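Local coordinates for UDP-N-acetylglucosamine 2-epimerase (Listeria monocytogenes, PDB 3OT5), which probably interconverts UDP-N-acetylglucosamine and UDP-N-acetylmannosamine by epimerising the sugar at C2, at residues F295-D308 / V312-L326. Sequence-based numbering, arbitrary orientation.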
loop_
_atom_site.group_PDB
_atom_site.type_symbol
_atom_site.label_atom_id
_atom_site.label_comp_id
_atom_site.label_asym_id
_atom_site.label_seq_id
_atom_site.Cartn_x
_atom_site.Cartn_y
_atom_site.Cartn_z
ATOM N N PHE A 295 -11.053 -4.626 -4.628
ATOM C CA PHE A 295 -10.182 -5.641 -4.083
ATOM C C PHE A 295 -10.192 -5.634 -2.558
ATOM O O PHE A 295 -10.250 -6.696 -1.939
ATOM C CB PHE A 295 -8.756 -5.472 -4.605
ATOM C CG PHE A 295 -7.861 -6.603 -4.233
ATOM C CD1 PHE A 295 -7.803 -7.737 -5.025
ATOM C CD2 PHE A 295 -7.105 -6.556 -3.080
ATOM C CE1 PHE A 295 -6.992 -8.794 -4.677
ATOM C CE2 PHE A 295 -6.296 -7.611 -2.724
ATOM C CZ PHE A 295 -6.236 -8.731 -3.517
ATOM N N HIS A 296 -10.123 -4.455 -1.938
ATOM C CA HIS A 296 -10.164 -4.410 -0.478
ATOM C C HIS A 296 -11.453 -5.055 0.032
ATOM O O HIS A 296 -11.450 -5.767 1.042
ATOM C CB HIS A 296 -10.046 -2.989 0.098
ATOM C CG HIS A 296 -8.721 -2.333 -0.151
ATOM N ND1 HIS A 296 -8.581 -0.969 -0.298
ATOM C CD2 HIS A 296 -7.487 -2.860 -0.340
ATOM C CE1 HIS A 296 -7.310 -0.681 -0.517
ATOM N NE2 HIS A 296 -6.626 -1.811 -0.555
ATOM N N ASN A 297 -12.551 -4.795 -0.670
ATOM C CA ASN A 297 -13.851 -5.350 -0.300
ATOM C C ASN A 297 -13.929 -6.874 -0.475
ATOM O O ASN A 297 -14.586 -7.556 0.317
ATOM C CB ASN A 297 -14.950 -4.586 -1.024
ATOM C CG ASN A 297 -15.090 -3.153 -0.494
ATOM O OD1 ASN A 297 -15.726 -2.921 0.543
ATOM N ND2 ASN A 297 -14.527 -2.197 -1.219
ATOM N N PHE A 298 -13.245 -7.408 -1.485
ATOM C CA PHE A 298 -13.191 -8.862 -1.675
ATOM C C PHE A 298 -12.321 -9.447 -0.604
ATOM O O PHE A 298 -12.632 -10.468 0.002
ATOM C CB PHE A 298 -12.628 -9.243 -3.047
ATOM C CG PHE A 298 -13.669 -9.374 -4.107
ATOM C CD1 PHE A 298 -14.080 -10.637 -4.517
ATOM C CD2 PHE A 298 -14.266 -8.259 -4.663
ATOM C CE1 PHE A 298 -15.040 -10.791 -5.482
ATOM C CE2 PHE A 298 -15.237 -8.394 -5.637
ATOM C CZ PHE A 298 -15.630 -9.668 -6.048
ATOM N N LEU A 299 -11.223 -8.756 -0.368
ATOM C CA LEU A 299 -10.249 -9.150 0.612
ATOM C C LEU A 299 -10.948 -9.323 1.952
ATOM O O LEU A 299 -10.754 -10.332 2.637
ATOM C CB LEU A 299 -9.166 -8.065 0.675
ATOM C CG LEU A 299 -7.791 -8.396 1.215
ATOM C CD1 LEU A 299 -7.184 -9.533 0.383
ATOM C CD2 LEU A 299 -6.919 -7.164 1.172
ATOM N N ARG A 300 -11.811 -8.375 2.310
ATOM C CA ARG A 300 -12.512 -8.447 3.598
ATOM C C ARG A 300 -13.270 -9.746 3.838
ATOM O O ARG A 300 -13.283 -10.253 4.967
ATOM C CB ARG A 300 -13.473 -7.268 3.787
ATOM C CG ARG A 300 -14.259 -7.365 5.097
ATOM C CD ARG A 300 -15.024 -6.121 5.423
ATOM N NE ARG A 300 -15.758 -6.267 6.676
ATOM C CZ ARG A 300 -15.244 -6.066 7.889
ATOM N NH1 ARG A 300 -16.013 -6.229 8.961
ATOM N NH2 ARG A 300 -13.970 -5.706 8.046
ATOM N N LYS A 301 -13.910 -10.280 2.796
ATOM C CA LYS A 301 -14.684 -11.519 2.929
ATOM C C LYS A 301 -13.861 -12.768 2.599
ATOM O O LYS A 301 -14.367 -13.886 2.643
ATOM C CB LYS A 301 -15.934 -11.443 2.039
ATOM C CG LYS A 301 -16.901 -12.633 2.161
ATOM C CD LYS A 301 -17.366 -12.862 3.608
ATOM C CE LYS A 301 -18.349 -14.030 3.716
ATOM N NZ LYS A 301 -18.740 -14.295 5.124
ATOM N N SER A 302 -12.582 -12.580 2.296
ATOM C CA SER A 302 -11.703 -13.691 1.950
ATOM C C SER A 302 -11.248 -14.492 3.174
ATOM O O SER A 302 -11.091 -13.949 4.270
ATOM C CB SER A 302 -10.488 -13.168 1.190
ATOM O OG SER A 302 -10.898 -12.479 0.020
ATOM N N TYR A 303 -11.059 -15.791 2.972
ATOM C CA TYR A 303 -10.605 -16.681 4.020
ATOM C C TYR A 303 -9.084 -16.679 3.968
ATOM O O TYR A 303 -8.418 -16.755 4.995
ATOM C CB TYR A 303 -11.161 -18.091 3.802
ATOM C CG TYR A 303 -10.866 -19.082 4.903
ATOM C CD1 TYR A 303 -11.664 -19.146 6.041
ATOM C CD2 TYR A 303 -9.815 -19.992 4.789
ATOM C CE1 TYR A 303 -11.408 -20.076 7.058
ATOM C CE2 TYR A 303 -9.553 -20.929 5.798
ATOM C CZ TYR A 303 -10.350 -20.958 6.931
ATOM O OH TYR A 303 -10.090 -21.880 7.929
ATOM N N LEU A 304 -8.533 -16.597 2.765
ATOM C CA LEU A 304 -7.092 -16.556 2.617
ATOM C C LEU A 304 -6.793 -15.973 1.248
ATOM O O LEU A 304 -7.644 -15.961 0.352
ATOM C CB LEU A 304 -6.452 -17.948 2.806
ATOM C CG LEU A 304 -6.475 -18.951 1.652
ATOM C CD1 LEU A 304 -5.418 -18.537 0.653
ATOM C CD2 LEU A 304 -6.190 -20.374 2.110
ATOM N N VAL A 305 -5.589 -15.460 1.091
ATOM C CA VAL A 305 -5.200 -14.853 -0.167
ATOM C C VAL A 305 -3.806 -15.277 -0.553
ATOM O O VAL A 305 -2.926 -15.380 0.298
ATOM C CB VAL A 305 -5.272 -13.300 -0.083
ATOM C CG1 VAL A 305 -4.496 -12.791 1.098
ATOM C CG2 VAL A 305 -4.756 -12.634 -1.394
ATOM N N PHE A 306 -3.637 -15.581 -1.833
ATOM C CA PHE A 306 -2.352 -15.926 -2.419
ATOM C C PHE A 306 -1.961 -14.711 -3.205
ATOM O O PHE A 306 -2.725 -14.280 -4.038
ATOM C CB PHE A 306 -2.442 -17.051 -3.448
ATOM C CG PHE A 306 -2.679 -18.419 -2.879
ATOM C CD1 PHE A 306 -1.620 -19.163 -2.375
ATOM C CD2 PHE A 306 -3.938 -19.011 -2.951
ATOM C CE1 PHE A 306 -1.827 -20.460 -1.888
ATOM C CE2 PHE A 306 -4.152 -20.294 -2.473
ATOM C CZ PHE A 306 -3.096 -21.020 -1.935
ATOM N N THR A 307 -0.760 -14.190 -2.999
ATOM C CA THR A 307 -0.354 -13.021 -3.732
ATOM C C THR A 307 1.137 -12.865 -3.762
ATOM O O THR A 307 1.862 -13.499 -2.995
ATOM C CB THR A 307 -0.924 -11.730 -3.062
ATOM O OG1 THR A 307 -0.800 -10.603 -3.942
ATOM C CG2 THR A 307 -0.207 -11.444 -1.766
ATOM N N ASP A 308 1.593 -12.066 -4.710
ATOM C CA ASP A 308 2.986 -11.701 -4.784
ATOM C C ASP A 308 3.037 -10.161 -4.692
ATOM O O ASP A 308 4.073 -9.543 -4.950
ATOM C CB ASP A 308 3.648 -12.225 -6.051
ATOM C CG ASP A 308 3.071 -11.627 -7.310
ATOM O OD1 ASP A 308 2.213 -10.724 -7.217
ATOM O OD2 ASP A 308 3.499 -12.056 -8.404
ATOM N N VAL A 312 -0.756 -5.982 -0.720
ATOM C CA VAL A 312 -1.666 -6.970 -0.159
ATOM C C VAL A 312 -1.105 -7.628 1.106
ATOM O O VAL A 312 -1.865 -8.002 1.988
ATOM C CB VAL A 312 -2.063 -8.034 -1.205
ATOM C CG1 VAL A 312 -2.877 -9.156 -0.569
ATOM C CG2 VAL A 312 -2.845 -7.393 -2.358
ATOM N N GLN A 313 0.214 -7.767 1.182
ATOM C CA GLN A 313 0.864 -8.345 2.350
ATOM C C GLN A 313 0.717 -7.444 3.561
ATOM O O GLN A 313 0.743 -7.909 4.693
ATOM C CB GLN A 313 2.350 -8.602 2.057
ATOM C CG GLN A 313 2.562 -9.690 0.985
ATOM C CD GLN A 313 3.988 -9.768 0.491
ATOM O OE1 GLN A 313 4.923 -9.893 1.273
ATOM N NE2 GLN A 313 4.157 -9.724 -0.824
ATOM N N GLU A 314 0.536 -6.149 3.331
ATOM C CA GLU A 314 0.389 -5.229 4.443
ATOM C C GLU A 314 -1.056 -4.912 4.762
ATOM O O GLU A 314 -1.380 -4.627 5.909
ATOM C CB GLU A 314 1.142 -3.945 4.149
ATOM C CG GLU A 314 2.609 -4.204 3.883
ATOM C CD GLU A 314 3.412 -2.939 3.661
ATOM O OE1 GLU A 314 4.533 -3.062 3.120
ATOM O OE2 GLU A 314 2.928 -1.838 4.022
ATOM N N GLU A 315 -1.911 -4.981 3.741
ATOM C CA GLU A 315 -3.335 -4.669 3.855
ATOM C C GLU A 315 -4.199 -5.835 4.285
ATOM O O GLU A 315 -5.065 -5.673 5.135
ATOM C CB GLU A 315 -3.849 -4.110 2.524
ATOM C CG GLU A 315 -3.208 -2.783 2.176
ATOM C CD GLU A 315 -3.469 -2.328 0.738
ATOM O OE1 GLU A 315 -2.801 -1.385 0.313
ATOM O OE2 GLU A 315 -4.300 -2.922 0.033
ATOM N N ALA A 316 -3.955 -7.009 3.717
ATOM C CA ALA A 316 -4.740 -8.198 4.037
ATOM C C ALA A 316 -4.769 -8.513 5.532
ATOM O O ALA A 316 -5.837 -8.808 6.077
ATOM C CB ALA A 316 -4.241 -9.395 3.251
ATOM N N PRO A 317 -3.603 -8.463 6.202
ATOM C CA PRO A 317 -3.592 -8.717 7.635
ATOM C C PRO A 317 -4.350 -7.628 8.394
ATOM O O PRO A 317 -4.745 -7.835 9.542
ATOM C CB PRO A 317 -2.109 -8.724 7.972
ATOM C CG PRO A 317 -1.458 -9.105 6.714
ATOM C CD PRO A 317 -2.237 -8.418 5.661
ATOM N N GLY A 318 -4.531 -6.471 7.759
ATOM C CA GLY A 318 -5.308 -5.375 8.339
ATOM C C GLY A 318 -6.767 -5.820 8.417
ATOM O O GLY A 318 -7.532 -5.324 9.238
ATOM N N MET A 319 -7.146 -6.750 7.536
ATOM C CA MET A 319 -8.498 -7.320 7.504
ATOM C C MET A 319 -8.506 -8.624 8.301
ATOM O O MET A 319 -9.547 -9.232 8.493
ATOM C CB MET A 319 -8.892 -7.668 6.070
ATOM C CG MET A 319 -8.806 -6.519 5.034
ATOM S SD MET A 319 -10.158 -5.352 5.132
ATOM C CE MET A 319 -9.983 -4.776 6.804
ATOM N N GLY A 320 -7.327 -9.053 8.742
ATOM C CA GLY A 320 -7.177 -10.309 9.463
ATOM C C GLY A 320 -7.211 -11.483 8.493
ATOM O O GLY A 320 -7.579 -12.592 8.874
ATOM N N VAL A 321 -6.820 -11.246 7.236
ATOM C CA VAL A 321 -6.810 -12.305 6.223
ATOM C C VAL A 321 -5.420 -12.914 6.087
ATOM O O VAL A 321 -4.475 -12.219 5.765
ATOM C CB VAL A 321 -7.265 -11.779 4.831
ATOM C CG1 VAL A 321 -7.269 -12.905 3.795
ATOM C CG2 VAL A 321 -8.657 -11.141 4.932
ATOM N N PRO A 322 -5.286 -14.222 6.372
ATOM C CA PRO A 322 -3.998 -14.877 6.219
ATOM C C PRO A 322 -3.509 -14.742 4.785
ATOM O O PRO A 322 -4.305 -14.901 3.845
ATOM C CB PRO A 322 -4.320 -16.347 6.517
ATOM C CG PRO A 322 -5.451 -16.298 7.438
ATOM C CD PRO A 322 -6.284 -15.128 6.965
ATOM N N VAL A 323 -2.216 -14.466 4.618
ATOM C CA VAL A 323 -1.635 -14.312 3.296
ATOM C C VAL A 323 -0.545 -15.347 2.981
ATOM O O VAL A 323 0.388 -15.531 3.755
ATOM C CB VAL A 323 -1.017 -12.893 3.133
ATOM C CG1 VAL A 323 -0.387 -12.738 1.776
ATOM C CG2 VAL A 323 -2.065 -11.810 3.365
ATOM N N LEU A 324 -0.684 -16.036 1.849
ATOM C CA LEU A 324 0.328 -16.992 1.382
ATOM C C LEU A 324 1.034 -16.257 0.245
ATOM O O LEU A 324 0.426 -15.945 -0.783
ATOM C CB LEU A 324 -0.288 -18.312 0.922
ATOM C CG LEU A 324 -1.013 -19.136 2.003
ATOM C CD1 LEU A 324 -1.525 -20.455 1.432
ATOM C CD2 LEU A 324 -0.100 -19.403 3.187
ATOM N N VAL A 325 2.313 -15.952 0.450
ATOM C CA VAL A 325 3.082 -15.168 -0.521
ATOM C C VAL A 325 3.762 -16.017 -1.587
ATOM O O VAL A 325 4.590 -16.860 -1.285
ATOM C CB VAL A 325 4.088 -14.265 0.201
ATOM C CG1 VAL A 325 4.879 -13.406 -0.803
ATOM C CG2 VAL A 325 3.337 -13.373 1.199
ATOM N N LEU A 326 3.392 -15.762 -2.841
ATOM C CA LEU A 326 3.904 -16.502 -3.994
ATOM C C LEU A 326 5.241 -15.942 -4.450
ATOM O O LEU A 326 5.358 -15.415 -5.562
ATOM C CB LEU A 326 2.889 -16.438 -5.135
ATOM C CG LEU A 326 1.477 -16.896 -4.762
ATOM C CD1 LEU A 326 0.524 -16.803 -5.957
ATOM C CD2 LEU A 326 1.486 -18.282 -4.161
#
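His296 NE2 donates to Glu315 OE2 at 2.6 Å, tying helix 292-301 to helix 310-315. The bond is short but bent, 134° at the hydrogen: the oxygen lies near the edge of the imidazole, tilted from its plane, and is itself met from above the carboxylate plane, with the two planes 76° apart. Glutamate suits this place because its chain, extended beyond CG, spans the gap between the helices. Beside this polar link the packing is hydrocarbon. Val312 sends CG2 to Phe295 CE2 of the other helix, 3.5 Å away, while its CG1 lies against Thr307 CG2 at 3.7 Å and near Val305, both on the strand below. Leu299, with CG turned away from its own backbone N (chi1 -158°), lays CD2 over Ala316 CA at 3.7 Å; the small alanine side chain lets the leucine approach the main chain here. Ala316 O accepts from Met319 N and Val321 N on opposite faces of its plane, closing the turn that leads into the next strand.

There, strands 304-307 and 323-325 run parallel. Val305 N bonds to Pro322 O, Val305 O takes Leu324 N at 2.8 Å, Thr307 N gives to Leu324 O, and Thr307 O receives Leu326 N. Beta-branched Val305, Thr307 and Val323 fill the face under the helices; Val305 CG1 and Val323 CG2 are tight at 3.5 Å. On the other face Phe306 and Leu324 lie side by side, Phe306 CE1 lying 3.3 Å from Leu324 CD1, beneath helix 348-360, where bulky apolar groups seal the layer. Thr307 OG1 turns to Thr230 and Ser309 N. Strand 302-307, helix 310-315 and strand 323-325 thus form a beta-alpha-beta crossover of the Rossmann-like three-layer sandwich domain.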